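Local coordinates for RNA-dependent RNA Polymerase (Bombyx mori cytoplasmic polyhedrosis virus, PDB 6TZ0), which catalyses RNA-templated RNA synthesis, transcribing plus strands from the double-stranded viral genome and making the complementary minus strands when the genome is replicated, at residues 328-333 / 1045-1050; 323-328 / 731-736. All blocks are in the same frame, centred on the assembly; numbering follows the deposited sequence.

Interaction 1: 328-333 / 1045-1050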
loop_
_atom_site.group_PDB
_atom_site.type_symbol
_atom_site.label_atom_id
_atom_site.label_comp_id
_atom_site.label_asym_id
_atom_site.label_seq_id
_atom_site.Cartn_x
_atom_site.Cartn_y
_atom_site.Cartn_z
ATOM N N VAL A 328 14.167 34.570 -1.052
ATOM C CA VAL A 328 14.615 33.188 -1.113
ATOM C C VAL A 328 13.444 32.266 -1.407
ATOM O O VAL A 328 13.587 31.297 -2.161
ATOM C CB VAL A 328 15.325 32.816 0.200
ATOM C CG1 VAL A 328 15.887 31.406 0.142
ATOM C CG2 VAL A 328 16.403 33.818 0.497
ATOM N N ALA A 329 12.258 32.590 -0.881
ATOM C CA ALA A 329 11.065 31.796 -1.163
ATOM C C ALA A 329 10.669 31.869 -2.634
ATOM O O ALA A 329 10.320 30.847 -3.242
ATOM C CB ALA A 329 9.910 32.267 -0.284
ATOM N N ASN A 330 10.756 33.062 -3.229
ATOM C CA ASN A 330 10.372 33.227 -4.626
ATOM C C ASN A 330 11.360 32.545 -5.563
ATOM O O ASN A 330 10.947 31.845 -6.502
ATOM C CB ASN A 330 10.253 34.709 -4.964
ATOM C CG ASN A 330 9.120 35.384 -4.228
ATOM O OD1 ASN A 330 8.050 34.812 -4.055
ATOM N ND2 ASN A 330 9.352 36.610 -3.790
ATOM N N TYR A 331 12.667 32.712 -5.320
ATOM C CA TYR A 331 13.639 32.011 -6.154
ATOM C C TYR A 331 13.588 30.503 -5.948
ATOM O O TYR A 331 13.856 29.745 -6.886
ATOM C CB TYR A 331 15.060 32.491 -5.894
ATOM C CG TYR A 331 15.377 33.888 -6.334
ATOM C CD1 TYR A 331 15.273 34.250 -7.664
ATOM C CD2 TYR A 331 15.920 34.806 -5.449
ATOM C CE1 TYR A 331 15.603 35.517 -8.084
ATOM C CE2 TYR A 331 16.270 36.077 -5.861
ATOM C CZ TYR A 331 16.101 36.424 -7.180
ATOM O OH TYR A 331 16.438 37.685 -7.604
ATOM N N TYR A 332 13.226 30.046 -4.745
ATOM C CA TYR A 332 13.115 28.615 -4.510
ATOM C C TYR A 332 11.934 28.020 -5.258
ATOM O O TYR A 332 12.052 26.935 -5.832
ATOM C CB TYR A 332 12.994 28.327 -3.017
ATOM C CG TYR A 332 12.966 26.853 -2.703
ATOM C CD1 TYR A 332 14.119 26.092 -2.789
ATOM C CD2 TYR A 332 11.788 26.221 -2.335
ATOM C CE1 TYR A 332 14.101 24.749 -2.510
ATOM C CE2 TYR A 332 11.761 24.877 -2.059
ATOM C CZ TYR A 332 12.920 24.149 -2.136
ATOM O OH TYR A 332 12.889 22.805 -1.857
ATOM N N ALA A 333 10.792 28.715 -5.271
ATOM C CA ALA A 333 9.660 28.249 -6.069
ATOM C C ALA A 333 9.978 28.266 -7.557
ATOM O O ALA A 333 9.535 27.375 -8.298
ATOM C CB ALA A 333 8.424 29.099 -5.787
ATOM N N LEU A 1045 3.213 34.126 5.074
ATOM C CA LEU A 1045 3.216 32.727 5.458
ATOM C C LEU A 1045 2.584 31.816 4.414
ATOM O O LEU A 1045 2.315 30.648 4.710
ATOM C CB LEU A 1045 2.558 32.576 6.831
ATOM C CG LEU A 1045 1.233 33.252 7.172
ATOM C CD1 LEU A 1045 0.060 32.407 6.812
ATOM C CD2 LEU A 1045 1.206 33.560 8.647
ATOM N N ALA A 1046 2.367 32.322 3.202
ATOM C CA ALA A 1046 2.058 31.520 2.027
ATOM C C ALA A 1046 2.457 32.332 0.808
ATOM O O ALA A 1046 2.647 33.547 0.893
ATOM C CB ALA A 1046 0.581 31.127 1.962
ATOM N N TYR A 1047 2.593 31.656 -0.339
ATOM C CA TYR A 1047 2.973 32.377 -1.549
ATOM C C TYR A 1047 1.861 33.273 -2.070
ATOM O O TYR A 1047 2.151 34.225 -2.800
ATOM C CB TYR A 1047 3.417 31.427 -2.663
ATOM C CG TYR A 1047 4.780 30.817 -2.478
ATOM C CD1 TYR A 1047 5.918 31.593 -2.592
ATOM C CD2 TYR A 1047 4.931 29.460 -2.251
ATOM C CE1 TYR A 1047 7.162 31.048 -2.434
ATOM C CE2 TYR A 1047 6.175 28.905 -2.093
ATOM C CZ TYR A 1047 7.286 29.704 -2.187
ATOM O OH TYR A 1047 8.536 29.157 -2.040
ATOM N N ASN A 1048 0.607 33.018 -1.706
ATOM C CA ASN A 1048 -0.486 33.893 -2.106
ATOM C C ASN A 1048 -0.878 34.917 -1.048
ATOM O O ASN A 1048 -1.779 35.720 -1.297
ATOM C CB ASN A 1048 -1.730 33.084 -2.490
ATOM C CG ASN A 1048 -2.262 32.227 -1.357
ATOM O OD1 ASN A 1048 -1.633 32.070 -0.319
ATOM N ND2 ASN A 1048 -3.470 31.725 -1.534
ATOM N N MET A 1049 -0.254 34.902 0.123
ATOM C CA MET A 1049 -0.680 35.741 1.235
ATOM C C MET A 1049 0.270 36.905 1.481
ATOM O O MET A 1049 0.477 37.313 2.622
ATOM C CB MET A 1049 -0.848 34.914 2.506
ATOM C CG MET A 1049 -2.053 34.002 2.470
ATOM S SD MET A 1049 -2.231 33.029 3.962
ATOM C CE MET A 1049 -2.667 34.322 5.104
ATOM N N SER A 1050 0.827 37.473 0.414
ATOM C CA SER A 1050 1.714 38.618 0.546
ATOM C C SER A 1050 0.931 39.861 0.938
ATOM O O SER A 1050 -0.293 39.910 0.827
ATOM C CB SER A 1050 2.481 38.868 -0.752
ATOM O OG SER A 1050 1.613 39.281 -1.786
#
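Tyr1047 reaches from its loop to the side of the helix and gives its hydroxyl proton to a main-chain carbonyl: Tyr1047 OH lies 2.7 Å from Ala329 O. The donor stands above the carbonyl plane, 39° out of it, and not on a lone pair. Ala333 N, the ordinary helical donor, reaches Ala329 O from the opposite face of the plane at 3.0 Å, which leaves that oxygen gripped by two bonds without breaking the helix.

The Tyr1047 torsions explain the reach. CG stands opposite the carbonyl carbon and beside the backbone N (chi1 -74°), which carries the ring away from the loop with its hydroxyl end leading. Two alanine methyls one helical turn apart receive that end: Ala329 CB is 3.7 Å from Tyr1047 CE1, and Ala333 CB is 3.8 Å from Tyr1047 CZ, the latter approaching the ring obliquely. Asn330 runs past the ring in the opposite direction, its OD1 near the ring plane at the edge, 4.1 Å from Tyr1047 CD1; the amide and ring planes are 40° apart. Its ND2 is hydrogen-bonded to Asn61.

From the loop, Tyr1047 alone touches this flank of helix 325-339. On the same flank, Ala329 also touches Trp733 of strand 732-733. On other sides of the helix, Val328 packs against helix 257-264 and Tyr331 against helix 309-320. The loop carrying Tyr1047 lies between strand 1029-1030 and helix 1054-1062.

Interaction 2: 323-328 / 731-736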
loop_
_atom_site.group_PDB
_atom_site.type_symbol
_atom_site.label_atom_id
_atom_site.label_comp_id
_atom_site.label_asym_id
_atom_site.label_seq_id
_atom_site.Cartn_x
_atom_site.Cartn_y
_atom_site.Cartn_z
ATOM N N LYS A 323 17.478 39.482 -0.401
ATOM C CA LYS A 323 17.627 40.328 0.773
ATOM C C LYS A 323 16.631 40.029 1.877
ATOM O O LYS A 323 16.927 40.302 3.039
ATOM C CB LYS A 323 17.498 41.810 0.396
ATOM C CG LYS A 323 18.734 42.406 -0.246
ATOM C CD LYS A 323 18.694 42.311 -1.756
ATOM C CE LYS A 323 19.878 43.026 -2.373
ATOM N NZ LYS A 323 21.154 42.347 -2.001
ATOM N N THR A 324 15.461 39.504 1.552
ATOM C CA THR A 324 14.469 39.107 2.534
ATOM C C THR A 324 14.314 37.594 2.503
ATOM O O THR A 324 14.940 36.900 1.703
ATOM C CB THR A 324 13.136 39.808 2.266
ATOM O OG1 THR A 324 12.641 39.422 0.981
ATOM C CG2 THR A 324 13.316 41.307 2.289
ATOM N N GLN A 325 13.477 37.079 3.401
ATOM C CA GLN A 325 13.119 35.668 3.339
ATOM C C GLN A 325 12.194 35.393 2.161
ATOM O O GLN A 325 12.233 34.300 1.576
ATOM C CB GLN A 325 12.463 35.248 4.653
ATOM C CG GLN A 325 12.164 33.769 4.780
ATOM C CD GLN A 325 11.419 33.454 6.046
ATOM O OE1 GLN A 325 11.114 34.346 6.823
ATOM N NE2 GLN A 325 11.084 32.196 6.242
ATOM N N ASN A 326 11.382 36.383 1.782
ATOM C CA ASN A 326 10.473 36.207 0.659
ATOM C C ASN A 326 11.224 36.133 -0.658
ATOM O O ASN A 326 10.746 35.496 -1.602
ATOM C CB ASN A 326 9.450 37.336 0.614
ATOM C CG ASN A 326 8.587 37.376 1.845
ATOM O OD1 ASN A 326 8.363 36.353 2.482
ATOM N ND2 ASN A 326 8.062 38.549 2.166
ATOM N N ASP A 327 12.407 36.745 -0.726
ATOM C CA ASP A 327 13.236 36.637 -1.920
ATOM C C ASP A 327 13.709 35.207 -2.129
ATOM O O ASP A 327 13.638 34.670 -3.243
ATOM C CB ASP A 327 14.428 37.580 -1.815
ATOM C CG ASP A 327 14.025 39.024 -1.883
ATOM O OD1 ASP A 327 12.930 39.305 -2.403
ATOM O OD2 ASP A 327 14.815 39.887 -1.453
ATOM N N VAL A 328 14.167 34.570 -1.052
ATOM C CA VAL A 328 14.615 33.188 -1.113
ATOM C C VAL A 328 13.444 32.266 -1.407
ATOM O O VAL A 328 13.587 31.297 -2.161
ATOM C CB VAL A 328 15.325 32.816 0.200
ATOM C CG1 VAL A 328 15.887 31.406 0.142
ATOM C CG2 VAL A 328 16.403 33.818 0.497
ATOM N N THR A 731 6.461 29.852 8.398
ATOM C CA THR A 731 5.955 30.158 7.068
ATOM C C THR A 731 5.939 28.896 6.221
ATOM O O THR A 731 6.947 28.190 6.139
ATOM C CB THR A 731 6.819 31.247 6.419
ATOM O OG1 THR A 731 6.548 32.519 7.021
ATOM C CG2 THR A 731 6.645 31.302 4.927
ATOM N N PHE A 732 4.799 28.621 5.593
ATOM C CA PHE A 732 4.609 27.442 4.758
ATOM C C PHE A 732 5.012 27.739 3.319
ATOM O O PHE A 732 4.378 28.562 2.655
ATOM C CB PHE A 732 3.151 26.996 4.838
ATOM C CG PHE A 732 2.793 25.894 3.896
ATOM C CD1 PHE A 732 3.338 24.633 4.046
ATOM C CD2 PHE A 732 1.861 26.104 2.892
ATOM C CE1 PHE A 732 2.999 23.617 3.190
ATOM C CE2 PHE A 732 1.517 25.087 2.034
ATOM C CZ PHE A 732 2.086 23.845 2.186
ATOM N N TRP A 733 6.065 27.072 2.837
ATOM C CA TRP A 733 6.455 27.137 1.427
ATOM C C TRP A 733 5.817 25.938 0.732
ATOM O O TRP A 733 6.298 24.812 0.849
ATOM C CB TRP A 733 7.970 27.126 1.229
ATOM C CG TRP A 733 8.744 28.301 1.779
ATOM C CD1 TRP A 733 8.262 29.339 2.510
ATOM C CD2 TRP A 733 10.138 28.572 1.575
ATOM N NE1 TRP A 733 9.272 30.214 2.815
ATOM C CE2 TRP A 733 10.432 29.771 2.242
ATOM C CE3 TRP A 733 11.170 27.904 0.909
ATOM C CZ2 TRP A 733 11.712 30.317 2.262
ATOM C CZ3 TRP A 733 12.434 28.451 0.925
ATOM C CH2 TRP A 733 12.695 29.641 1.597
ATOM N N GLY A 734 4.730 26.177 0.011
ATOM C CA GLY A 734 4.063 25.097 -0.678
ATOM C C GLY A 734 4.770 24.682 -1.954
ATOM O O GLY A 734 5.550 25.427 -2.542
ATOM N N PHE A 735 4.483 23.459 -2.386
ATOM C CA PHE A 735 5.147 22.836 -3.532
ATOM C C PHE A 735 4.110 22.732 -4.650
ATOM O O PHE A 735 3.377 21.748 -4.745
ATOM C CB PHE A 735 5.718 21.454 -3.173
ATOM C CG PHE A 735 6.849 21.474 -2.168
ATOM C CD1 PHE A 735 7.540 22.636 -1.866
ATOM C CD2 PHE A 735 7.220 20.301 -1.529
ATOM C CE1 PHE A 735 8.565 22.628 -0.938
ATOM C CE2 PHE A 735 8.248 20.286 -0.608
ATOM C CZ PHE A 735 8.920 21.448 -0.312
ATOM N N ALA A 736 4.051 23.758 -5.501
ATOM C CA ALA A 736 3.046 23.802 -6.554
ATOM C C ALA A 736 3.372 22.893 -7.725
ATOM O O ALA A 736 2.478 22.586 -8.520
ATOM C CB ALA A 736 2.871 25.226 -7.073
#
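The six-membered end of the Trp733 indole points at the first turn of helix 325-339, where Val328 CG1 lies 3.9 Å from Trp733 CH2. The two side chains meet at a slant, and the methyl comes to the indole obliquely. Its placement follows from the valine torsion: CG1 is anti to the backbone N (chi1 -176°), which leaves CG2 beside that nitrogen and CG1 as the branch that touches the ring.

Gln325, three residues earlier and at the start of the helix, adds its main chain and the root of its side chain. Gln325 O is 4.1 Å from Trp733 CZ2, again at an oblique approach, and Gln325 CG is 4.3 Å from Trp733 CZ2. No hydrogen bond crosses between the segments, so this part of the interface is held by packing. The extended Gln325 side chain (chi1 -174°, chi2 -175°) carries NE2 to within 4.4 Å of Thr731 CB; the amide also makes weak hydrogen bonds to Val728 O and Ser1043 OG. Thr731, just before the strand, places CG2 at the edge of the Trp733 ring and in its plane.

The helix start is fixed separately. Thr324 OG1 accepts from Asp327 N at 3.2 Å, and Asp327 OD2 accepts from Thr324 N at 3.1 Å, the reciprocal pair of a capping box. Asp327 OD2 also takes Lys323 N at 2.9 Å, through its anti lone pair, while Thr324 N comes from above the carboxylate plane.

Trp733 is backbone-bonded to Leu726 in a small antiparallel sheet with strand order 720-722, 725-727, 732-733. The arrangement is thus a capped helix N-terminus packed by its first turn against an aromatic residue of a short, weakly bonded strand at the edge of that sheet within this chain.

In the fold
Interactions 1 and 2 have centres about 4 Å apart and share Val328 and helix 325-339; interaction 2 uses its capped start and interaction 1 the next turn. They also touch directly: Ala329 CB lies 3.6 Å from Trp733 CE2, and Tyr1047 CE2 is 3.6 Å from Gly734 O. Along the chain the order is 323-328, 328-333, 731-736, 1045-1050, so the two contacts cross. Helix 325-339 thereby meets both the small sheet containing strand 732-733 and a loop of the C-terminal region, bringing three sequence-distant parts of the polymerase together in one buried cluster.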